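PDB 2IVF: ethylbenzene dehydrogenase beta-subunit, which carries three SF4 iron/sulfur clusters and one Fe3-S4 cluster as the ferredoxin-type subunit of a three-chain assembly. Local coordinates for residues B[51-56]-B[198-203]; B[64-69]-B[88-93]; B[84-89]-B[189-194]. All coordinates share one frame; numbering follows the deposited sequence.

Contact 1 of 3, residues B[51-56]-B[198-203]; sequences MRWNNV and AIYFNP. With SF4 (iron/sulfur cluster), chain U; SF4 (iron/sulfur cluster), chain S.
Tyr200 OH and the backbone carbonyl of Trp53 share one ordered water. The water is 2.7 Å from Tyr200 OH, in the plane of the ring at its edge. It donates to Trp53 O at 2.8 Å. This water bridges the two segments; the direct contacts are mostly apolar. Tyr200 CG stands anti to the carbonyl carbon (chi1 -52°), and the ring crosses Trp53 obliquely. Trp53 CD1 touches Tyr200 CD2 at 3.7 Å. The indole five-membered ring and the tyrosine ring are 29° apart, near parallel but offset, with little overlap. At the other end of the tyrosine, Met51 runs past it in the opposite direction. Met51 CG lies 3.6 Å from Tyr200 CB. The methionine is extended beyond CG, and its CE reaches the carbonyls of Tyr200 and Phe201 and the CB of Asn202. Met51 SD also receives a weak bond from Trp53 NE1, 3.4 Å away. The amide of Asn202 turns to Glu209 of strand 207-210. The two segments also border different clusters. Trp53 CE3 is 3.6 Å from S3 of the SF4 of chain U, which meets the indole edge. Ile199 CG1 is 3.2 Å from S3 of the SF4 of chain S. Buried aromatic and methionine packing of this kind, between two SF4 pockets, is consistent with a multi-cluster ferredoxin-type fold.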
loop_
_atom_site.group_PDB
_atom_site.type_symbol
_atom_site.label_atom_id
_atom_site.label_comp_id
_atom_site.label_asym_id
_atom_site.label_seq_id
_atom_site.Cartn_x
_atom_site.Cartn_y
_atom_site.Cartn_z
ATOM N N MET B 51 2.532 16.308 12.301
ATOM C CA MET B 51 1.895 17.168 11.332
ATOM C C MET B 51 1.779 16.471 10.009
ATOM O O MET B 51 2.791 16.010 9.446
ATOM C CB MET B 51 2.711 18.422 11.132
ATOM C CG MET B 51 3.011 19.201 12.392
ATOM S SD MET B 51 4.039 20.634 11.981
ATOM C CE MET B 51 4.246 21.419 13.596
ATOM N N ARG B 52 0.550 16.405 9.504
ATOM C CA ARG B 52 0.267 15.934 8.150
ATOM C C ARG B 52 -0.309 17.087 7.394
ATOM O O ARG B 52 -1.528 17.223 7.239
ATOM C CB ARG B 52 -0.691 14.724 8.169
ATOM C CG ARG B 52 -0.018 13.441 8.573
ATOM C CD ARG B 52 -0.039 13.274 10.091
ATOM N NE ARG B 52 0.569 12.005 10.499
ATOM C CZ ARG B 52 0.605 11.588 11.748
ATOM N NH1 ARG B 52 0.118 12.346 12.708
ATOM N NH2 ARG B 52 1.140 10.420 12.059
ATOM N N TRP B 53 0.589 17.955 6.951
ATOM C CA TRP B 53 0.190 19.167 6.235
ATOM C C TRP B 53 -0.622 18.755 5.029
ATOM O O TRP B 53 -1.628 19.362 4.750
ATOM C CB TRP B 53 1.374 19.984 5.791
ATOM C CG TRP B 53 2.237 20.550 6.854
ATOM C CD1 TRP B 53 1.970 20.671 8.196
ATOM C CD2 TRP B 53 3.502 21.190 6.642
ATOM N NE1 TRP B 53 2.985 21.317 8.811
ATOM C CE2 TRP B 53 3.938 21.663 7.890
ATOM C CE3 TRP B 53 4.296 21.420 5.507
ATOM C CZ2 TRP B 53 5.155 22.297 8.053
ATOM C CZ3 TRP B 53 5.468 22.077 5.653
ATOM C CH2 TRP B 53 5.898 22.525 6.921
ATOM N N ASN B 54 -0.202 17.696 4.335
ATOM C CA ASN B 54 -1.052 17.034 3.395
ATOM C C ASN B 54 -1.604 15.847 4.128
ATOM O O ASN B 54 -0.845 15.017 4.667
ATOM C CB ASN B 54 -0.318 16.539 2.149
ATOM C CG ASN B 54 -1.254 15.813 1.218
ATOM O OD1 ASN B 54 -1.671 16.361 0.217
ATOM N ND2 ASN B 54 -1.643 14.569 1.581
ATOM N N ASN B 55 -2.927 15.812 4.221
ATOM C CA ASN B 55 -3.579 14.726 4.915
ATOM C C ASN B 55 -4.642 14.081 4.044
ATOM O O ASN B 55 -5.279 14.744 3.226
ATOM C CB ASN B 55 -4.177 15.183 6.249
ATOM C CG ASN B 55 -4.998 16.402 6.127
ATOM O OD1 ASN B 55 -4.470 17.536 6.244
ATOM N ND2 ASN B 55 -6.275 16.227 5.957
ATOM N N VAL B 56 -4.828 12.791 4.227
ATOM C CA VAL B 56 -5.855 12.067 3.461
ATOM C C VAL B 56 -6.623 11.152 4.358
ATOM O O VAL B 56 -6.041 10.334 5.051
ATOM C CB VAL B 56 -5.285 11.242 2.297
ATOM C CG1 VAL B 56 -6.422 10.715 1.484
ATOM C CG2 VAL B 56 -4.320 12.034 1.420
ATOM N N ALA B 198 -5.685 23.627 9.823
ATOM C CA ALA B 198 -4.564 23.431 8.898
ATOM C C ALA B 198 -3.282 24.149 9.385
ATOM O O ALA B 198 -2.319 24.324 8.638
ATOM C CB ALA B 198 -4.955 23.895 7.497
ATOM N N ILE B 199 -3.269 24.591 10.636
ATOM C CA ILE B 199 -2.049 25.076 11.272
ATOM C C ILE B 199 -1.851 24.210 12.495
ATOM O O ILE B 199 -2.830 23.877 13.187
ATOM C CB ILE B 199 -2.143 26.550 11.735
ATOM C CG1 ILE B 199 -2.571 27.480 10.622
ATOM C CG2 ILE B 199 -0.810 27.019 12.293
ATOM C CD1 ILE B 199 -2.328 29.026 10.937
ATOM N N TYR B 200 -0.584 23.872 12.768
ATOM C CA TYR B 200 -0.195 22.837 13.707
ATOM C C TYR B 200 0.922 23.327 14.630
ATOM O O TYR B 200 1.946 23.809 14.173
ATOM C CB TYR B 200 0.327 21.586 12.973
ATOM C CG TYR B 200 -0.612 21.067 11.922
ATOM C CD1 TYR B 200 -1.574 20.130 12.244
ATOM C CD2 TYR B 200 -0.603 21.595 10.639
ATOM C CE1 TYR B 200 -2.510 19.703 11.281
ATOM C CE2 TYR B 200 -1.523 21.175 9.678
ATOM C CZ TYR B 200 -2.460 20.229 9.991
ATOM O OH TYR B 200 -3.372 19.799 9.045
ATOM N N PHE B 201 0.737 23.146 15.922
ATOM C CA PHE B 201 1.730 23.546 16.877
ATOM C C PHE B 201 2.924 22.614 16.815
ATOM O O PHE B 201 2.763 21.402 16.739
ATOM C CB PHE B 201 1.159 23.526 18.278
ATOM C CG PHE B 201 2.055 24.125 19.307
ATOM C CD1 PHE B 201 2.598 25.401 19.138
ATOM C CD2 PHE B 201 2.326 23.441 20.471
ATOM C CE1 PHE B 201 3.411 25.937 20.092
ATOM C CE2 PHE B 201 3.108 23.988 21.444
ATOM C CZ PHE B 201 3.662 25.246 21.258
ATOM N N ASN B 202 4.110 23.212 16.862
ATOM C CA ASN B 202 5.388 22.487 16.990
ATOM C C ASN B 202 5.845 22.721 18.435
ATOM O O ASN B 202 6.274 23.811 18.799
ATOM C CB ASN B 202 6.385 23.021 15.974
ATOM C CG ASN B 202 7.742 22.381 16.069
ATOM O OD1 ASN B 202 8.172 21.974 17.139
ATOM N ND2 ASN B 202 8.432 22.287 14.933
ATOM N N PRO B 203 5.682 21.712 19.284
ATOM C CA PRO B 203 6.002 21.845 20.690
ATOM C C PRO B 203 7.475 21.894 20.991
ATOM O O PRO B 203 7.833 22.164 22.118
ATOM C CB PRO B 203 5.365 20.604 21.314
ATOM C CG PRO B 203 5.274 19.644 20.262
ATOM C CD PRO B 203 5.165 20.380 18.962
HETATM FE FE1 SF4 U . 1.787 21.935 1.322
HETATM FE FE2 SF4 U . 3.122 19.769 1.980
HETATM FE FE3 SF4 U . 1.655 19.793 -0.273
HETATM FE FE4 SF4 U . 3.951 21.196 -0.221
HETATM S S1 SF4 U . 3.749 18.915 -0.087
HETATM S S2 SF4 U . 1.939 21.977 -0.948
HETATM S S3 SF4 U . 4.005 21.900 1.998
HETATM S S4 SF4 U . 0.884 19.944 1.934
HETATM FE FE1 SF4 S . -6.504 27.716 7.691
HETATM FE FE2 SF4 S . -5.160 29.946 7.311
HETATM FE FE3 SF4 S . -6.999 29.119 5.449
HETATM FE FE4 SF4 S . -4.650 27.729 5.727
HETATM S S1 SF4 S . -4.901 29.917 5.019
HETATM S S2 SF4 S . -6.785 26.858 5.610
HETATM S S3 SF4 S . -4.259 27.972 7.945
HETATM S S4 SF4 S . -7.442 29.817 7.600
HETATM O O HOH W 1 -3.016 20.885 6.581
#

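Contact 2 of 3, residues B[64-69]-B[88-93]; sequences YPRDYE and LIDSGD
Two beta turns meet here, and Arg66 of one holds Asp90 of the other by a salt bridge. The type II turn runs from Pro65 to Tyr68 and follows a cis peptide bond at Pro65. The type I turn runs from Ile89 to Gly92. Arg66 gives both NE and NH2 to one carboxylate oxygen. NE is 2.8 Å from Asp90 OD1 and NH2 is 2.9 Å from the same OD1. OD1 lies in the guanidinium plane. NE meets it nearly along its C-O axis, whereas NH2 comes from above the carboxylate plane. The two flat groups are turned 63° against each other. The arginine is extended to CD and bends at chi3 (53°), which turns NE toward Asp90 OD1. Ile89 lies side by side with the arginine, and its CG2 packs over one face of the guanidinium, 3.7 Å from Arg66 NH2. Arg66 also makes a cation-pi contact with Trp126. The backbones join as well: Arg66 N donates to Asp90 O at 2.8 Å, with an N-H...O angle of 160°. Pro65 packs on the same carbonyl, its CA 3.2 Å from Asp90 O. Tyr64 lies beside the end of the second turn. Its OH is 3.0 Å from Ser91 O, which sits near the ring plane at the edge. Ser91 turns its own hydroxyl to Thr87 O. The contact joins the loop between strands 55-59 and 75-76 to the loop between strand 79-80 and helix 99-104. Tyr64 also packs against Asn55 and Thr57 of strand 55-59, and its ring meets Tyr128 edge-to-face.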
loop_
_atom_site.group_PDB
_atom_site.type_symbol
_atom_site.label_atom_id
_atom_site.label_comp_id
_atom_site.label_asym_id
_atom_site.label_seq_id
_atom_site.Cartn_x
_atom_site.Cartn_y
_atom_site.Cartn_z
ATOM N N TYR B 64 -9.281 15.057 9.674
ATOM C CA TYR B 64 -7.972 15.318 10.201
ATOM C C TYR B 64 -7.784 16.814 10.352
ATOM O O TYR B 64 -8.014 17.521 9.417
ATOM C CB TYR B 64 -6.882 14.789 9.283
ATOM C CG TYR B 64 -5.506 15.124 9.837
ATOM C CD1 TYR B 64 -4.945 14.362 10.818
ATOM C CD2 TYR B 64 -4.844 16.274 9.461
ATOM C CE1 TYR B 64 -3.723 14.650 11.347
ATOM C CE2 TYR B 64 -3.615 16.581 9.981
ATOM C CZ TYR B 64 -3.050 15.780 10.939
ATOM O OH TYR B 64 -1.816 16.124 11.475
ATOM N N PRO B 65 -7.401 17.298 11.534
ATOM C CA PRO B 65 -7.386 16.550 12.763
ATOM C C PRO B 65 -8.780 16.034 13.060
ATOM O O PRO B 65 -9.764 16.506 12.467
ATOM C CB PRO B 65 -6.978 17.577 13.815
ATOM C CG PRO B 65 -6.305 18.643 13.053
ATOM C CD PRO B 65 -6.899 18.674 11.706
ATOM N N ARG B 66 -8.834 15.066 13.955
ATOM C CA ARG B 66 -10.073 14.499 14.441
ATOM C C ARG B 66 -11.122 15.561 14.779
ATOM O O ARG B 66 -10.885 16.452 15.580
ATOM C CB ARG B 66 -9.799 13.671 15.678
ATOM C CG ARG B 66 -11.018 12.887 16.174
ATOM C CD ARG B 66 -10.659 11.923 17.269
ATOM N NE ARG B 66 -9.942 12.509 18.394
ATOM C CZ ARG B 66 -9.643 11.857 19.517
ATOM N NH1 ARG B 66 -10.031 10.583 19.711
ATOM N NH2 ARG B 66 -9.002 12.491 20.488
ATOM N N ASP B 67 -12.288 15.406 14.161
ATOM C CA ASP B 67 -13.445 16.210 14.393
ATOM C C ASP B 67 -13.140 17.665 14.152
ATOM O O ASP B 67 -13.689 18.491 14.817
ATOM C CB ASP B 67 -14.014 15.966 15.800
ATOM C CG ASP B 67 -14.714 14.610 15.918
ATOM O OD1 ASP B 67 -15.138 14.074 14.891
ATOM O OD2 ASP B 67 -14.849 14.093 17.038
ATOM N N TYR B 68 -12.281 17.980 13.186
ATOM C CA TYR B 68 -11.940 19.402 12.892
ATOM C C TYR B 68 -13.178 20.264 12.598
ATOM O O TYR B 68 -13.216 21.497 12.849
ATOM C CB TYR B 68 -10.955 19.473 11.723
ATOM C CG TYR B 68 -11.543 19.454 10.319
ATOM C CD1 TYR B 68 -11.768 18.271 9.635
ATOM C CD2 TYR B 68 -11.883 20.644 9.681
ATOM C CE1 TYR B 68 -12.292 18.260 8.353
ATOM C CE2 TYR B 68 -12.401 20.661 8.422
ATOM C CZ TYR B 68 -12.603 19.468 7.740
ATOM O OH TYR B 68 -13.116 19.534 6.489
ATOM N N GLU B 69 -14.198 19.609 12.047
ATOM C CA GLU B 69 -15.468 20.272 11.662
ATOM C C GLU B 69 -16.285 20.631 12.858
ATOM O O GLU B 69 -17.300 21.335 12.724
ATOM C CB GLU B 69 -16.287 19.363 10.694
ATOM C CG GLU B 69 -15.597 19.099 9.417
ATOM C CD GLU B 69 -16.186 17.950 8.582
ATOM O OE1 GLU B 69 -16.343 16.869 9.140
ATOM O OE2 GLU B 69 -16.462 18.131 7.360
ATOM N N LEU B 88 -2.598 16.364 20.518
ATOM C CA LEU B 88 -1.664 15.547 19.771
ATOM C C LEU B 88 -2.382 14.359 19.142
ATOM O O LEU B 88 -2.148 14.007 17.967
ATOM C CB LEU B 88 -0.558 15.019 20.682
ATOM C CG LEU B 88 0.494 14.107 20.039
ATOM C CD1 LEU B 88 0.915 14.689 18.710
ATOM C CD2 LEU B 88 1.691 13.893 20.986
ATOM N N ILE B 89 -3.258 13.740 19.941
ATOM C CA ILE B 89 -4.039 12.603 19.437
ATOM C C ILE B 89 -4.959 13.051 18.324
ATOM O O ILE B 89 -4.985 12.409 17.275
ATOM C CB ILE B 89 -4.812 11.854 20.552
ATOM C CG1 ILE B 89 -3.815 11.176 21.491
ATOM C CG2 ILE B 89 -5.744 10.746 19.991
ATOM C CD1 ILE B 89 -4.428 10.834 22.809
ATOM N N ASP B 90 -5.674 14.160 18.515
ATOM C CA ASP B 90 -6.546 14.701 17.453
ATOM C C ASP B 90 -5.740 14.877 16.162
ATOM O O ASP B 90 -6.252 14.674 15.052
ATOM C CB ASP B 90 -7.129 16.072 17.815
ATOM C CG ASP B 90 -8.159 16.039 18.908
ATOM O OD1 ASP B 90 -8.854 15.021 19.073
ATOM O OD2 ASP B 90 -8.295 17.082 19.599
ATOM N N SER B 91 -4.462 15.263 16.319
ATOM C CA SER B 91 -3.595 15.585 15.227
ATOM C C SER B 91 -2.885 14.364 14.679
ATOM O O SER B 91 -1.925 14.472 13.919
ATOM C CB SER B 91 -2.598 16.664 15.674
ATOM O OG SER B 91 -3.321 17.784 16.177
ATOM N N GLY B 92 -3.334 13.191 15.099
ATOM C CA GLY B 92 -2.871 11.943 14.502
ATOM C C GLY B 92 -1.794 11.227 15.299
ATOM O O GLY B 92 -1.384 10.131 14.923
ATOM N N ASP B 93 -1.316 11.864 16.372
ATOM C CA ASP B 93 -0.353 11.270 17.292
ATOM C C ASP B 93 0.956 11.143 16.528
ATOM O O ASP B 93 1.101 11.709 15.461
ATOM C CB ASP B 93 -0.834 9.897 17.783
ATOM C CG ASP B 93 -0.347 9.553 19.214
ATOM O OD1 ASP B 93 0.887 9.599 19.468
ATOM O OD2 ASP B 93 -1.211 9.204 20.052
#

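Contact 3 of 3, residues B[84-89]-B[189-194]; sequences VLPTLI and HCVEAC. With F3S (Fe3-s4 cluster), chain R; SF4 (iron/sulfur cluster), chain S.
Glu192 and Leu85 form the centre of this contact, and the glutamate can be followed outward from the helix. Its CB lies 4.1 Å from Val84 N, at the start of segment 84-89. CG stands anti to the carbonyl carbon (chi1 -61°) and meets Leu85 CD2 at 3.4 Å. CD passes 4.0 Å from Leu85 CG. At the tip, OE2 lies 3.5 Å from Leu85 CG, the branch point, with Leu85 CD1 close by. The leucine packs against the glutamate from CG to OE2, the two side chains crossing obliquely. The carboxylate also has partners elsewhere. OE2 forms a salt bridge with a basic side chain of another protein chain, and OE1 bonds a glycerol that probably comes from the crystallisation liquor. The preceding residue, Val191, continues the apolar surface. Leu85 CD2 reaches Val191 CB at 3.7 Å, the two side chains crossing at about a right angle. Pro86 CD touches Val191 CG1, also at 3.7 Å. The contact is plain packing, but it lies on a helical segment whose cysteines bind clusters. Cys190 SG binds FE4 of the Fe3-S4 cluster, and Cys194 SG binds FE1 of the SF4 of chain S at 2.4 Å. The loop between strand 79-80 and helix 99-104 touches helix 189-193 through Val84, Leu85 and Pro86. Elsewhere on that helix, Cys190 and Ala193 touch helix 158-162, and Val191 leans on Ile199 of strand 199-202.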
loop_
_atom_site.group_PDB
_atom_site.type_symbol
_atom_site.label_atom_id
_atom_site.label_comp_id
_atom_site.label_asym_id
_atom_site.label_seq_id
_atom_site.Cartn_x
_atom_site.Cartn_y
_atom_site.Cartn_z
ATOM N N VAL B 84 -11.319 25.793 19.098
ATOM C CA VAL B 84 -10.637 25.037 20.148
ATOM C C VAL B 84 -9.421 24.340 19.586
ATOM O O VAL B 84 -9.366 24.031 18.406
ATOM C CB VAL B 84 -11.559 24.008 20.846
ATOM C CG1 VAL B 84 -12.776 24.693 21.455
ATOM C CG2 VAL B 84 -12.001 22.971 19.930
ATOM N N LEU B 85 -8.451 24.073 20.449
ATOM C CA LEU B 85 -7.184 23.551 20.027
ATOM C C LEU B 85 -7.260 22.051 19.929
ATOM O O LEU B 85 -7.759 21.386 20.849
ATOM C CB LEU B 85 -6.086 23.934 21.010
ATOM C CG LEU B 85 -5.775 25.423 21.013
ATOM C CD1 LEU B 85 -4.925 25.770 22.201
ATOM C CD2 LEU B 85 -5.116 25.825 19.716
ATOM N N PRO B 86 -6.764 21.501 18.824
ATOM C CA PRO B 86 -6.577 20.071 18.781
ATOM C C PRO B 86 -5.463 19.581 19.678
ATOM O O PRO B 86 -4.472 20.290 19.941
ATOM C CB PRO B 86 -6.183 19.797 17.334
ATOM C CG PRO B 86 -6.375 21.031 16.620
ATOM C CD PRO B 86 -6.376 22.140 17.566
ATOM N N THR B 87 -5.617 18.333 20.088
ATOM C CA THR B 87 -4.622 17.663 20.888
ATOM C C THR B 87 -3.682 16.910 19.954
ATOM O O THR B 87 -3.913 16.832 18.738
ATOM C CB THR B 87 -5.301 16.670 21.820
ATOM O OG1 THR B 87 -6.015 15.745 20.991
ATOM C CG2 THR B 87 -6.264 17.378 22.835
ATOM N N LEU B 88 -2.598 16.364 20.518
ATOM C CA LEU B 88 -1.664 15.547 19.771
ATOM C C LEU B 88 -2.382 14.359 19.142
ATOM O O LEU B 88 -2.148 14.007 17.967
ATOM C CB LEU B 88 -0.558 15.019 20.682
ATOM C CG LEU B 88 0.494 14.107 20.039
ATOM C CD1 LEU B 88 0.915 14.689 18.710
ATOM C CD2 LEU B 88 1.691 13.893 20.986
ATOM N N ILE B 89 -3.258 13.740 19.941
ATOM C CA ILE B 89 -4.039 12.603 19.437
ATOM C C ILE B 89 -4.959 13.051 18.324
ATOM O O ILE B 89 -4.985 12.409 17.275
ATOM C CB ILE B 89 -4.812 11.854 20.552
ATOM C CG1 ILE B 89 -3.815 11.176 21.491
ATOM C CG2 ILE B 89 -5.744 10.746 19.991
ATOM C CD1 ILE B 89 -4.428 10.834 22.809
ATOM N N HIS B 189 -3.623 31.112 18.679
ATOM C CA HIS B 189 -4.931 31.688 18.317
ATOM C C HIS B 189 -5.266 31.324 16.883
ATOM O O HIS B 189 -6.425 31.018 16.572
ATOM C CB HIS B 189 -4.909 33.212 18.483
ATOM C CG HIS B 189 -4.512 33.639 19.840
ATOM N ND1 HIS B 189 -5.250 33.315 20.955
ATOM C CD2 HIS B 189 -3.467 34.378 20.277
ATOM C CE1 HIS B 189 -4.656 33.819 22.024
ATOM N NE2 HIS B 189 -3.580 34.473 21.640
ATOM N N CYS B 190 -4.241 31.324 16.026
ATOM C CA CYS B 190 -4.364 30.966 14.605
ATOM C C CYS B 190 -4.878 29.582 14.449
ATOM O O CYS B 190 -5.684 29.311 13.576
ATOM C CB CYS B 190 -3.012 31.070 13.898
ATOM S SG CYS B 190 -1.705 30.016 14.673
ATOM N N VAL B 191 -4.404 28.678 15.291
ATOM C CA VAL B 191 -4.870 27.297 15.230
ATOM C C VAL B 191 -6.373 27.174 15.534
ATOM O O VAL B 191 -7.115 26.460 14.824
ATOM C CB VAL B 191 -4.073 26.396 16.197
ATOM C CG1 VAL B 191 -4.539 24.957 16.076
ATOM C CG2 VAL B 191 -2.567 26.494 15.907
ATOM N N GLU B 192 -6.820 27.857 16.575
ATOM C CA GLU B 192 -8.228 27.875 16.932
ATOM C C GLU B 192 -9.089 28.557 15.841
ATOM O O GLU B 192 -10.220 28.159 15.567
ATOM C CB GLU B 192 -8.413 28.634 18.268
ATOM C CG GLU B 192 -7.686 28.032 19.480
ATOM C CD GLU B 192 -7.604 28.990 20.667
ATOM O OE1 GLU B 192 -7.984 30.161 20.541
ATOM O OE2 GLU B 192 -7.139 28.562 21.718
ATOM N N ALA B 193 -8.534 29.609 15.245
ATOM C CA ALA B 193 -9.206 30.386 14.222
ATOM C C ALA B 193 -9.344 29.696 12.864
ATOM O O ALA B 193 -10.281 29.976 12.147
ATOM C CB ALA B 193 -8.485 31.725 14.045
ATOM N N CYS B 194 -8.388 28.876 12.487
ATOM C CA CYS B 194 -8.443 28.214 11.206
ATOM C C CYS B 194 -9.510 27.128 11.293
ATOM O O CYS B 194 -9.330 26.169 12.017
ATOM C CB CYS B 194 -7.114 27.583 10.814
ATOM S SG CYS B 194 -7.335 26.395 9.450
HETATM FE FE1 F3S R . 2.296 31.904 16.168
HETATM FE FE3 F3S R . 0.500 33.854 16.009
HETATM FE FE4 F3S R . -0.309 31.430 15.730
HETATM S S1 F3S R . 2.210 33.684 17.454
HETATM S S2 F3S R . 1.124 30.164 16.906
HETATM S S3 F3S R . 1.135 32.497 14.440
HETATM S S4 F3S R . -1.388 33.015 16.841
HETATM FE FE1 SF4 S . -6.504 27.716 7.691
HETATM FE FE2 SF4 S . -5.160 29.946 7.311
HETATM FE FE3 SF4 S . -6.999 29.119 5.449
HETATM FE FE4 SF4 S . -4.650 27.729 5.727
HETATM S S1 SF4 S . -4.901 29.917 5.019
HETATM S S2 SF4 S . -6.785 26.858 5.610
HETATM S S3 SF4 S . -4.259 27.972 7.945
HETATM S S4 SF4 S . -7.442 29.817 7.600
#

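In the fold
The three contacts lie close together, with centres about 9 to 10 Å apart. Contacts 2 and 3 share Leu88 and Ile89, and Pro86 CB comes within 3.7 Å of Ser91 OG. Contact 1 joins contact 2 through Arg52: its N is 3.1 Å from Tyr64 OH and its NH1 is 3.0 Å from Asp93 O, both probable hydrogen bonds. Helix 189-193 of contact 3 is followed in the chain by strand 199-202 of contact 1, and Val191 CG1 lies 3.5 Å from Ile199 O. Both of these contacts touch the SF4 of chain S. Contact 2 is further from the clusters, with the Tyr64 side chain about 10 Å from an SF4.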